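PDB 6XTZ: dally-like, isoform A from Drosophila melanogaster, which probably acts as a cell-surface heparan sulfate proteoglycan of the glypican family, binding Wnt and hedgehog proteins and shielding the Wnt lipid so that signalling reaches distant cells. Local coordinates for residues Leu37-Ser42 with Asp225-Leu230; Gln63-His68 with Asn253-Cys258; Leu218-Asn223 with Ala517-Gln522; Glu270-Ala275 with Gln451-Tyr456. The protein carries 5 engineered substitutions. All coordinates share one frame; numbering follows the deposited sequence.

Interaction 1. Residues Leu37-Ser42 with Asp225-Leu230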
loop_
_atom_site.group_PDB
_atom_site.type_symbol
_atom_site.label_atom_id
_atom_site.label_comp_id
_atom_site.label_asym_id
_atom_site.label_seq_id
_atom_site.Cartn_x
_atom_site.Cartn_y
_atom_site.Cartn_z
ATOM N N LEU A 37 31.936 6.165 31.022
ATOM C CA LEU A 37 31.027 6.395 29.909
ATOM C C LEU A 37 30.506 5.070 29.369
ATOM O O LEU A 37 31.254 4.100 29.215
ATOM C CB LEU A 37 31.715 7.189 28.797
ATOM C CG LEU A 37 32.101 8.630 29.145
ATOM C CD1 LEU A 37 32.521 9.393 27.896
ATOM C CD2 LEU A 37 30.961 9.343 29.863
ATOM N N ARG A 38 29.202 5.037 29.090
ATOM C CA ARG A 38 28.522 3.835 28.620
ATOM C C ARG A 38 28.635 3.632 27.118
ATOM O O ARG A 38 28.717 2.487 26.661
ATOM C CB ARG A 38 27.041 3.884 29.006
ATOM C CG ARG A 38 26.780 3.832 30.498
ATOM C CD ARG A 38 25.288 3.823 30.791
ATOM N NE ARG A 38 24.665 5.119 30.540
ATOM C CZ ARG A 38 23.381 5.381 30.761
ATOM N NH1 ARG A 38 22.583 4.436 31.237
ATOM N NH2 ARG A 38 22.896 6.590 30.510
ATOM N N TYR A 39 28.630 4.711 26.342
ATOM C CA TYR A 39 28.583 4.612 24.889
ATOM C C TYR A 39 29.830 5.168 24.223
ATOM O O TYR A 39 30.378 4.526 23.318
ATOM C CB TYR A 39 27.337 5.333 24.356
ATOM C CG TYR A 39 26.084 5.028 25.142
ATOM C CD1 TYR A 39 25.624 3.723 25.273
ATOM C CD2 TYR A 39 25.355 6.042 25.749
ATOM C CE1 TYR A 39 24.478 3.437 25.990
ATOM C CE2 TYR A 39 24.208 5.766 26.467
ATOM C CZ TYR A 39 23.776 4.462 26.585
ATOM O OH TYR A 39 22.634 4.181 27.298
ATOM N N CYS A 40 30.294 6.343 24.635
ATOM C CA CYS A 40 31.537 6.866 24.093
ATOM C C CYS A 40 32.724 6.093 24.656
ATOM O O CYS A 40 32.620 5.370 25.650
ATOM C CB CYS A 40 31.691 8.353 24.412
ATOM S SG CYS A 40 30.276 9.379 23.964
ATOM N N GLU A 41 33.869 6.254 24.000
ATOM C CA GLU A 41 35.107 5.682 24.505
ATOM C C GLU A 41 35.636 6.522 25.659
ATOM O O GLU A 41 35.590 7.755 25.623
ATOM C CB GLU A 41 36.156 5.596 23.394
ATOM C CG GLU A 41 37.445 4.908 23.822
ATOM C CD GLU A 41 38.478 4.848 22.711
ATOM O OE1 GLU A 41 38.279 5.518 21.676
ATOM O OE2 GLU A 41 39.488 4.129 22.875
ATOM N N SER A 42 36.133 5.843 26.695
ATOM C CA SER A 42 36.760 6.479 27.850
ATOM C C SER A 42 38.205 6.001 27.917
ATOM O O SER A 42 38.529 5.080 28.681
ATOM C CB SER A 42 36.015 6.158 29.142
ATOM O OG SER A 42 34.830 6.921 29.250
ATOM N N ASP A 225 20.109 -1.317 22.196
ATOM C CA ASP A 225 21.263 -1.429 21.310
ATOM C C ASP A 225 21.314 -0.283 20.309
ATOM O O ASP A 225 22.403 0.126 19.888
ATOM C CB ASP A 225 21.250 -2.771 20.579
ATOM C CG ASP A 225 21.549 -3.939 21.501
ATOM O OD1 ASP A 225 21.769 -3.708 22.709
ATOM O OD2 ASP A 225 21.568 -5.090 21.017
ATOM N N CYS A 226 20.152 0.249 19.919
ATOM C CA CYS A 226 20.136 1.391 19.012
ATOM C C CYS A 226 20.661 2.645 19.695
ATOM O O CYS A 226 21.388 3.434 19.080
ATOM C CB CYS A 226 18.722 1.631 18.482
ATOM S SG CYS A 226 18.477 3.290 17.802
ATOM N N THR A 227 20.293 2.850 20.963
ATOM C CA THR A 227 20.734 4.042 21.680
ATOM C C THR A 227 22.254 4.130 21.728
ATOM O O THR A 227 22.825 5.204 21.510
ATOM C CB THR A 227 20.155 4.046 23.096
ATOM O OG1 THR A 227 18.731 3.906 23.032
ATOM C CG2 THR A 227 20.498 5.348 23.807
ATOM N N GLY A 228 22.926 3.007 21.987
ATOM C CA GLY A 228 24.378 3.030 22.076
ATOM C C GLY A 228 25.041 3.430 20.773
ATOM O O GLY A 228 25.898 4.319 20.743
ATOM N N ALA A 229 24.654 2.779 19.674
ATOM C CA ALA A 229 25.252 3.090 18.379
ATOM C C ALA A 229 24.884 4.490 17.909
ATOM O O ALA A 229 25.676 5.138 17.216
ATOM C CB ALA A 229 24.824 2.055 17.341
ATOM N N LEU A 230 23.695 4.971 18.278
ATOM C CA LEU A 230 23.248 6.285 17.828
ATOM C C LEU A 230 24.068 7.400 18.465
ATOM O O LEU A 230 24.417 8.382 17.798
ATOM C CB LEU A 230 21.762 6.455 18.145
ATOM C CG LEU A 230 20.991 7.582 17.462
ATOM C CD1 LEU A 230 21.022 7.400 15.955
ATOM C CD2 LEU A 230 19.558 7.606 17.968
#

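Interaction 2. Residues Gln63-His68 with Asn253-Cys258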
loop_
_atom_site.group_PDB
_atom_site.type_symbol
_atom_site.label_atom_id
_atom_site.label_comp_id
_atom_site.label_asym_id
_atom_site.label_seq_id
_atom_site.Cartn_x
_atom_site.Cartn_y
_atom_site.Cartn_z
ATOM N N GLN A 63 15.168 10.554 20.950
ATOM C CA GLN A 63 13.945 11.313 20.708
ATOM C C GLN A 63 13.956 11.983 19.340
ATOM O O GLN A 63 12.896 12.136 18.723
ATOM C CB GLN A 63 13.741 12.354 21.807
ATOM C CG GLN A 63 13.394 11.757 23.161
ATOM C CD GLN A 63 13.230 12.809 24.240
ATOM O OE1 GLN A 63 13.250 14.010 23.963
ATOM N NE2 GLN A 63 13.065 12.363 25.480
ATOM N N GLN A 64 15.130 12.391 18.852
ATOM C CA GLN A 64 15.198 13.002 17.528
ATOM C C GLN A 64 14.926 11.980 16.432
ATOM O O GLN A 64 14.236 12.283 15.452
ATOM C CB GLN A 64 16.558 13.668 17.318
ATOM C CG GLN A 64 16.742 14.964 18.094
ATOM C CD GLN A 64 18.101 15.599 17.857
ATOM O OE1 GLN A 64 18.955 15.032 17.175
ATOM N NE2 GLN A 64 18.306 16.783 18.421
ATOM N N LEU A 65 15.461 10.765 16.575
ATOM C CA LEU A 65 15.207 9.732 15.576
ATOM C C LEU A 65 13.754 9.278 15.617
ATOM O O LEU A 65 13.119 9.118 14.569
ATOM C CB LEU A 65 16.150 8.546 15.784
ATOM C CG LEU A 65 15.951 7.362 14.830
ATOM C CD1 LEU A 65 15.969 7.823 13.380
ATOM C CD2 LEU A 65 17.005 6.288 15.061
ATOM N N GLU A 66 13.210 9.069 16.817
ATOM C CA GLU A 66 11.815 8.656 16.927
ATOM C C GLU A 66 10.873 9.754 16.450
ATOM O O GLU A 66 9.826 9.467 15.857
ATOM C CB GLU A 66 11.495 8.253 18.366
ATOM C CG GLU A 66 11.979 6.856 18.721
ATOM C CD GLU A 66 11.685 6.473 20.160
ATOM O OE1 GLU A 66 11.599 7.380 21.017
ATOM O OE2 GLU A 66 11.540 5.261 20.432
ATOM N N GLY A 67 11.227 11.017 16.691
ATOM C CA GLY A 67 10.405 12.108 16.197
ATOM C C GLY A 67 10.429 12.222 14.684
ATOM O O GLY A 67 9.390 12.440 14.052
ATOM N N HIS A 68 11.612 12.070 14.081
ATOM C CA HIS A 68 11.727 12.204 12.633
ATOM C C HIS A 68 10.991 11.083 11.909
ATOM O O HIS A 68 10.305 11.328 10.911
ATOM C CB HIS A 68 13.200 12.232 12.224
ATOM C CG HIS A 68 13.419 12.422 10.754
ATOM N ND1 HIS A 68 13.644 13.659 10.188
ATOM C CD2 HIS A 68 13.450 11.531 9.735
ATOM C CE1 HIS A 68 13.804 13.522 8.885
ATOM N NE2 HIS A 68 13.691 12.241 8.584
ATOM N N ASN A 253 24.558 3.603 8.203
ATOM C CA ASN A 253 24.645 2.265 8.779
ATOM C C ASN A 253 24.054 2.214 10.181
ATOM O O ASN A 253 23.463 1.200 10.567
ATOM C CB ASN A 253 26.098 1.794 8.800
ATOM C CG ASN A 253 26.588 1.362 7.436
ATOM O OD1 ASN A 253 25.809 0.890 6.607
ATOM N ND2 ASN A 253 27.884 1.517 7.194
ATOM N N VAL A 254 24.199 3.290 10.954
ATOM C CA VAL A 254 23.659 3.305 12.310
ATOM C C VAL A 254 22.137 3.367 12.276
ATOM O O VAL A 254 21.453 2.604 12.970
ATOM C CB VAL A 254 24.259 4.472 13.116
ATOM C CG1 VAL A 254 23.589 4.578 14.478
ATOM C CG2 VAL A 254 25.759 4.283 13.274
ATOM N N ILE A 255 21.583 4.273 11.468
ATOM C CA ILE A 255 20.129 4.388 11.386
ATOM C C ILE A 255 19.524 3.117 10.801
ATOM O O ILE A 255 18.450 2.675 11.226
ATOM C CB ILE A 255 19.727 5.632 10.574
ATOM C CG1 ILE A 255 20.486 6.863 11.069
ATOM C CG2 ILE A 255 18.229 5.871 10.689
ATOM C CD1 ILE A 255 20.155 7.253 12.488
ATOM N N LYS A 256 20.202 2.505 9.825
ATOM C CA LYS A 256 19.724 1.237 9.279
ATOM C C LYS A 256 19.629 0.171 10.363
ATOM O O LYS A 256 18.697 -0.641 10.366
ATOM C CB LYS A 256 20.635 0.764 8.145
ATOM C CG LYS A 256 20.342 1.400 6.798
ATOM C CD LYS A 256 21.043 0.646 5.678
ATOM C CE LYS A 256 20.554 1.099 4.312
ATOM N NZ LYS A 256 21.080 0.228 3.226
ATOM N N GLY A 257 20.585 0.158 11.294
ATOM C CA GLY A 257 20.519 -0.799 12.385
ATOM C C GLY A 257 19.432 -0.464 13.387
ATOM O O GLY A 257 18.723 -1.352 13.866
ATOM N N CYS A 258 19.290 0.822 13.722
ATOM C CA CYS A 258 18.201 1.244 14.595
ATOM C C CYS A 258 16.846 0.868 14.009
ATOM O O CYS A 258 15.935 0.463 14.740
ATOM C CB CYS A 258 18.277 2.753 14.837
ATOM S SG CYS A 258 19.512 3.268 16.054
#

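Interaction 3. Residues Leu218-Asn223 with Ala517-Gln522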
loop_
_atom_site.group_PDB
_atom_site.type_symbol
_atom_site.label_atom_id
_atom_site.label_comp_id
_atom_site.label_asym_id
_atom_site.label_seq_id
_atom_site.Cartn_x
_atom_site.Cartn_y
_atom_site.Cartn_z
ATOM N N LEU A 218 4.489 2.604 13.862
ATOM C CA LEU A 218 4.806 3.609 14.871
ATOM C C LEU A 218 4.831 3.034 16.281
ATOM O O LEU A 218 5.417 3.652 17.176
ATOM C CB LEU A 218 3.794 4.755 14.806
ATOM C CG LEU A 218 3.743 5.573 13.517
ATOM C CD1 LEU A 218 2.604 6.579 13.569
ATOM C CD2 LEU A 218 5.063 6.277 13.289
ATOM N N ASN A 219 4.205 1.878 16.502
ATOM C CA ASN A 219 4.169 1.267 17.825
ATOM C C ASN A 219 5.486 0.613 18.220
ATOM O O ASN A 219 5.647 0.245 19.388
ATOM C CB ASN A 219 3.050 0.226 17.894
ATOM C CG ASN A 219 1.684 0.813 17.601
ATOM O OD1 ASN A 219 1.452 2.007 17.798
ATOM N ND2 ASN A 219 0.769 -0.025 17.126
ATOM N N VAL A 220 6.421 0.456 17.289
ATOM C CA VAL A 220 7.682 -0.225 17.561
ATOM C C VAL A 220 8.686 0.796 18.079
ATOM O O VAL A 220 9.068 1.726 17.360
ATOM C CB VAL A 220 8.214 -0.935 16.308
ATOM C CG1 VAL A 220 9.423 -1.789 16.658
ATOM C CG2 VAL A 220 7.121 -1.783 15.676
ATOM N N ARG A 221 9.116 0.620 19.325
ATOM C CA ARG A 221 10.083 1.511 19.943
ATOM C C ARG A 221 11.504 1.057 19.637
ATOM O O ARG A 221 11.766 -0.130 19.421
ATOM C CB ARG A 221 9.876 1.569 21.457
ATOM C CG ARG A 221 8.506 2.063 21.886
ATOM C CD ARG A 221 8.361 2.022 23.400
ATOM N NE ARG A 221 7.068 2.529 23.846
ATOM C CZ ARG A 221 5.981 1.778 23.995
ATOM N NH1 ARG A 221 4.846 2.326 24.407
ATOM N NH2 ARG A 221 6.029 0.479 23.733
ATOM N N LEU A 222 12.421 2.018 19.619
ATOM C CA LEU A 222 13.833 1.695 19.476
ATOM C C LEU A 222 14.324 0.942 20.708
ATOM O O LEU A 222 13.839 1.151 21.823
ATOM C CB LEU A 222 14.650 2.969 19.272
ATOM C CG LEU A 222 14.235 3.823 18.073
ATOM C CD1 LEU A 222 15.089 5.078 17.977
ATOM C CD2 LEU A 222 14.322 3.016 16.791
ATOM N N ASN A 223 15.284 0.048 20.500
ATOM C CA ASN A 223 15.823 -0.763 21.581
ATOM C C ASN A 223 17.100 -0.140 22.138
ATOM O O ASN A 223 17.643 0.827 21.598
ATOM C CB ASN A 223 16.077 -2.201 21.109
ATOM C CG ASN A 223 16.973 -2.274 19.886
ATOM O OD1 ASN A 223 17.941 -1.523 19.754
ATOM N ND2 ASN A 223 16.653 -3.189 18.980
ATOM N N ALA A 517 8.427 -9.261 16.401
ATOM C CA ALA A 517 7.132 -9.810 16.783
ATOM C C ALA A 517 6.027 -8.774 16.627
ATOM O O ALA A 517 4.897 -9.121 16.265
ATOM C CB ALA A 517 7.178 -10.332 18.219
ATOM N N GLN A 518 6.336 -7.498 16.881
ATOM C CA GLN A 518 5.358 -6.442 16.644
ATOM C C GLN A 518 5.108 -6.234 15.157
ATOM O O GLN A 518 4.005 -5.838 14.764
ATOM C CB GLN A 518 5.822 -5.130 17.280
ATOM C CG GLN A 518 5.939 -5.165 18.793
ATOM C CD GLN A 518 6.353 -3.823 19.372
ATOM O OE1 GLN A 518 7.506 -3.629 19.753
ATOM N NE2 GLN A 518 5.411 -2.891 19.442
ATOM N N MET A 519 6.114 -6.488 14.320
ATOM C CA MET A 519 5.979 -6.322 12.880
ATOM C C MET A 519 5.342 -7.524 12.197
ATOM O O MET A 519 5.041 -7.442 11.001
ATOM C CB MET A 519 7.352 -6.054 12.255
ATOM C CG MET A 519 8.040 -4.800 12.768
ATOM S SD MET A 519 7.276 -3.276 12.178
ATOM C CE MET A 519 7.575 -3.416 10.420
ATOM N N ALA A 520 5.123 -8.625 12.920
ATOM C CA ALA A 520 4.678 -9.861 12.282
ATOM C C ALA A 520 3.294 -9.702 11.664
ATOM O O ALA A 520 3.078 -10.068 10.503
ATOM C CB ALA A 520 4.689 -11.006 13.295
ATOM N N SER A 521 2.341 -9.161 12.426
ATOM C CA SER A 521 0.987 -9.006 11.903
ATOM C C SER A 521 0.937 -7.961 10.796
ATOM O O SER A 521 0.165 -8.099 9.840
ATOM C CB SER A 521 0.024 -8.642 13.032
ATOM O OG SER A 521 0.381 -7.405 13.621
ATOM N N GLN A 522 1.748 -6.908 10.906
ATOM C CA GLN A 522 1.803 -5.903 9.849
ATOM C C GLN A 522 2.449 -6.465 8.592
ATOM O O GLN A 522 2.057 -6.114 7.472
ATOM C CB GLN A 522 2.559 -4.667 10.330
ATOM C CG GLN A 522 1.695 -3.670 11.070
ATOM C CD GLN A 522 0.932 -4.299 12.217
ATOM O OE1 GLN A 522 1.524 -4.894 13.118
ATOM N NE2 GLN A 522 -0.390 -4.180 12.185
HETATM O O HOH W 1 8.835 -1.753 20.768
#

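Interaction 4. Residues Glu270-Ala275 with Gln451-Tyr456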
loop_
_atom_site.group_PDB
_atom_site.type_symbol
_atom_site.label_atom_id
_atom_site.label_comp_id
_atom_site.label_asym_id
_atom_site.label_seq_id
_atom_site.Cartn_x
_atom_site.Cartn_y
_atom_site.Cartn_z
ATOM N N GLU A 270 8.029 -2.619 -1.317
ATOM C CA GLU A 270 8.350 -2.475 -2.732
ATOM C C GLU A 270 7.495 -3.401 -3.586
ATOM O O GLU A 270 7.038 -3.010 -4.667
ATOM C CB GLU A 270 9.837 -2.741 -2.966
ATOM C CG GLU A 270 10.759 -1.707 -2.340
ATOM C CD GLU A 270 12.209 -1.906 -2.734
ATOM O OE1 GLU A 270 12.489 -2.820 -3.537
ATOM O OE2 GLU A 270 13.072 -1.150 -2.240
ATOM N N ASN A 271 7.270 -4.634 -3.121
ATOM C CA ASN A 271 6.372 -5.537 -3.838
ATOM C C ASN A 271 4.958 -4.974 -3.883
ATOM O O ASN A 271 4.259 -5.107 -4.893
ATOM C CB ASN A 271 6.373 -6.921 -3.188
ATOM C CG ASN A 271 7.715 -7.619 -3.295
ATOM O OD1 ASN A 271 8.536 -7.289 -4.151
ATOM N ND2 ASN A 271 7.941 -8.598 -2.429
ATOM N N PHE A 272 4.519 -4.343 -2.789
ATOM C CA PHE A 272 3.212 -3.696 -2.776
ATOM C C PHE A 272 3.144 -2.569 -3.799
ATOM O O PHE A 272 2.145 -2.431 -4.515
ATOM C CB PHE A 272 2.903 -3.166 -1.374
ATOM C CG PHE A 272 1.822 -2.123 -1.343
ATOM C CD1 PHE A 272 0.487 -2.488 -1.389
ATOM C CD2 PHE A 272 2.140 -0.775 -1.264
ATOM C CE1 PHE A 272 -0.511 -1.531 -1.358
ATOM C CE2 PHE A 272 1.148 0.187 -1.237
ATOM C CZ PHE A 272 -0.180 -0.191 -1.287
ATOM N N ALA A 273 4.195 -1.750 -3.882
ATOM C CA ALA A 273 4.188 -0.632 -4.821
ATOM C C ALA A 273 4.216 -1.120 -6.264
ATOM O O ALA A 273 3.599 -0.507 -7.143
ATOM C CB ALA A 273 5.370 0.295 -4.547
ATOM N N MET A 274 4.930 -2.215 -6.531
ATOM C CA MET A 274 4.984 -2.742 -7.889
ATOM C C MET A 274 3.662 -3.391 -8.278
ATOM O O MET A 274 3.230 -3.289 -9.432
ATOM C CB MET A 274 6.137 -3.737 -8.025
ATOM C CG MET A 274 7.515 -3.101 -7.920
ATOM S SD MET A 274 8.873 -4.260 -8.186
ATOM C CE MET A 274 8.644 -5.378 -6.806
ATOM N N ALA A 275 3.001 -4.056 -7.331
ATOM C CA ALA A 275 1.703 -4.650 -7.625
ATOM C C ALA A 275 0.629 -3.580 -7.774
ATOM O O ALA A 275 -0.289 -3.725 -8.590
ATOM C CB ALA A 275 1.326 -5.653 -6.536
ATOM N N GLN A 451 0.823 7.684 -8.758
ATOM C CA GLN A 451 2.029 8.498 -8.671
ATOM C C GLN A 451 2.536 8.585 -7.237
ATOM O O GLN A 451 3.749 8.554 -6.998
ATOM C CB GLN A 451 1.762 9.893 -9.234
ATOM C CG GLN A 451 2.989 10.788 -9.268
ATOM C CD GLN A 451 4.107 10.209 -10.114
ATOM O OE1 GLN A 451 3.881 9.747 -11.233
ATOM N NE2 GLN A 451 5.323 10.228 -9.580
ATOM N N ARG A 452 1.626 8.692 -6.267
ATOM C CA ARG A 452 2.055 8.811 -4.878
ATOM C C ARG A 452 2.586 7.484 -4.347
ATOM O O ARG A 452 3.561 7.462 -3.585
ATOM C CB ARG A 452 0.907 9.329 -4.013
ATOM C CG ARG A 452 0.461 10.735 -4.389
ATOM C CD ARG A 452 -0.688 11.218 -3.526
ATOM N NE ARG A 452 -1.244 12.474 -4.021
ATOM C CZ ARG A 452 -0.830 13.680 -3.644
ATOM N NH1 ARG A 452 0.148 13.803 -2.756
ATOM N NH2 ARG A 452 -1.398 14.766 -4.153
ATOM N N VAL A 453 1.967 6.367 -4.738
ATOM C CA VAL A 453 2.519 5.063 -4.379
ATOM C C VAL A 453 3.881 4.875 -5.033
ATOM O O VAL A 453 4.794 4.277 -4.450
ATOM C CB VAL A 453 1.537 3.938 -4.758
ATOM C CG1 VAL A 453 2.170 2.573 -4.533
ATOM C CG2 VAL A 453 0.258 4.060 -3.943
ATOM N N LYS A 454 4.044 5.400 -6.250
ATOM C CA LYS A 454 5.352 5.398 -6.895
ATOM C C LYS A 454 6.360 6.210 -6.091
ATOM O O LYS A 454 7.543 5.855 -6.025
ATOM C CB LYS A 454 5.229 5.948 -8.316
ATOM C CG LYS A 454 6.322 5.505 -9.271
ATOM C CD LYS A 454 6.177 6.211 -10.614
ATOM C CE LYS A 454 6.865 5.437 -11.727
ATOM N NZ LYS A 454 6.183 4.141 -11.995
ATOM N N ASP A 455 5.909 7.303 -5.470
ATOM C CA ASP A 455 6.812 8.128 -4.673
ATOM C C ASP A 455 7.237 7.415 -3.395
ATOM O O ASP A 455 8.397 7.517 -2.980
ATOM C CB ASP A 455 6.151 9.467 -4.340
ATOM C CG ASP A 455 5.950 10.346 -5.563
ATOM O OD1 ASP A 455 6.692 10.181 -6.554
ATOM O OD2 ASP A 455 5.051 11.215 -5.526
ATOM N N TYR A 456 6.319 6.688 -2.759
ATOM C CA TYR A 456 6.587 6.008 -1.498
ATOM C C TYR A 456 7.137 4.599 -1.680
ATOM O O TYR A 456 7.156 3.828 -0.714
ATOM C CB TYR A 456 5.317 5.949 -0.646
ATOM C CG TYR A 456 4.803 7.297 -0.197
ATOM C CD1 TYR A 456 5.597 8.149 0.560
ATOM C CD2 TYR A 456 3.517 7.710 -0.513
ATOM C CE1 TYR A 456 5.126 9.382 0.976
ATOM C CE2 TYR A 456 3.039 8.936 -0.103
ATOM C CZ TYR A 456 3.844 9.769 0.641
ATOM O OH TYR A 456 3.361 10.990 1.046
#

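Interaction 1. Residues Leu37-Ser42 with Asp225-Leu230
Tyr39 lies against Gly228 where a disulfide-rich loop of the all-helical glypican core, running between helices 14-19 and 51-110, meets helix 224-234. The tight part of this surface contact is small: Tyr39 CD1 comes to 3.5 Å from Gly228 CA, and CG and CE1 of the same ring follow close behind. Gly228 has no side chain, so the ring comes up against the helix backbone, and Tyr39 CA lies 5.3 Å from Gly228 CA. The tyrosine reaches the helix because its CG stands anti to its own carbonyl carbon (chi1 -45°). Toward the phenol end the fit slackens, and Tyr39 OH is 4.3 Å from Thr227 CG2. No hydrogen bond joins the two segments, so the loop is positioned from elsewhere: Glu54 of helix 51-110 accepts from the backbone N of Arg38, Tyr39 and Cys40, and a disulfide ties Cys40 to Cys236. The loose, solvent-facing part belongs to exposed Arg38 of the same loop. Its CB sits over the centre of one face of the Tyr39 ring, and its guanidinium turns a face to the phenol, with Tyr39 OH 3.7 Å above the guanidinium plane.

Interaction 2. Residues Gln63-His68 with Asn253-Cys258
This is a buried, wholly apolar helix-to-helix contact in the cysteine-rich end of the glypican helical core, where Leu65 on the long helix 51-110 sets its two methyls against Ile255 and Cys258 of helix 248-258. The backbones stay well apart, 8.4 Å between the CA atoms of Leu65 and Ile255, and the side chains bridge the distance. Leu65 does this with CG anti to its backbone N (chi1 178°), which carries both methyl groups out to the partner helix. The two branches divide the work. Leu65 CD1 meets Ile255 CG2 at 4.0 Å, while Leu65 CD2 reaches Cys258 CB at 3.8 Å. Leu65 and Ile255 run past one another in opposite directions, so each touches the other along its flank, and Ile255 CD1 arrives at Leu65 CD2 at 4.2 Å. Ile255 and Cys258 lie three residues apart, a little under one turn, which puts both on the face turned to Leu65. Further apolar groups close around the site: Leu230 of helix 224-234 touches both Leu65 and Ile255, and Val467 and Pro464 come from helix 459-467. Cys258 is itself fixed by its disulfide to Cys226, which holds its sulfur where Leu65 CD2 lies 4.0 Å from Cys258 SG.

Interaction 3. Residues Leu218-Asn223 with Ala517-Gln522
The 218-223 linker, extended from Val220 on, joins helix 185-216 to helix 224-234 and passes helix 513-538 with the CA atoms of Val220 and Gln518 6.7 Å apart as the nearest pair. Gln518 and Val220 run antiparallel alongside one another, and Val220 CG2 rests 3.9 Å from Gln518 CB. That same Val220 CG2 also packs on Met519 SD at 3.8 Å; the methionine chain, kinked at its last two torsions, crosses the valine at about a right angle. Beyond CG the Gln518 chain is extended, and its amide uses both ends on the linker backbone. Gln518 NE2 donates to Asn219 O at 3.1 Å, a bent bond with an N-H...O angle of 145°. The donor stands well above the carbonyl plane, 67° out of it, so the approach misses the oxygen's lone pairs. Gln518 OE1 works through a water: that water accepts from Arg221 N at 2.8 Å and donates to Gln518 OE1. Replacing Gln518 with a leucine would probably leave Asn219 O without this donor and the water without its acceptor on the helix. Helix 513-538 holds the linker at a second point, where Gln515 donates to Arg221 O, while Tyr261 touches both Val220 and Met519. One glutamine amide thus serves a carbonyl directly and an N-H through water, satisfying Asn219 O and Arg221 N of the linker backbone, while the valine supplies the apolar side of the junction.

Interaction 4. Residues Glu270-Ala275 with Gln451-Tyr456
Val453 on helix 441-455 points its CB toward helix 263-283, and one of its branches makes the contact between these two helices of the glypican core. The backbones come close, with 6.0 Å between the CA atoms of Val453 and Ala273, a distance allowed by the small alanine. From CB the chain divides. CG1 lies anti to the valine's backbone N (chi1 174°), and this is the branch that does the touching: Val453 CG1 sits 3.8 Å from Ala273 CA and 3.9 Å from Ala273 CB, pressing on both the backbone and the methyl of that residue. On another side the same Val453 CG1 reaches Phe272 CE2 at 4.2 Å, approaching the ring obliquely, while the two side chains cross at about a right angle. The other branch, CG2, stands anti to the carbonyl carbon and makes no close approach to 270-275. Back on the main chain of helix 441-455, Val453 O comes 4.0 Å from Ala273 CB, so the alanine methyl is met by backbone as well as side chain. Other helices wrap the site: Leu207 of helix 185-216 touches Val453, and Leu526 and Leu533 of helix 513-538 pack on Phe272. Polar ties lie beside this patch, where Trp269 donates to Tyr456 O and Glu270 forms a salt bridge with Lys458. Between the two segments themselves no hydrogen bond or charge pair forms, so their mutual attachment rests on one methyl branch packed against an alanine and a phenyl ring, a purely hydrophobic contact.

In the fold
The four contacts are spread along an elongated, strand-free glypican core. The centre of interaction 1 lies about 36 Å from that of the chain, interaction 4's only about 7 Å. Centres are about 14 Å apart between interactions 1 and 2, and again between 2 and 3. The Cys226-Cys258 disulfide joins interactions 1 and 2, and Leu222 of 218-223 packs on Leu65 of interaction 2. Along the chain the segments of interactions 1, 2 and 3 alternate, with 517-522 the late segment brought in by interaction 3; together they join sequence-distant parts toward one end of the rod. Interaction 4, nested within interaction 3's loop, touches none of them and ties helices near the middle.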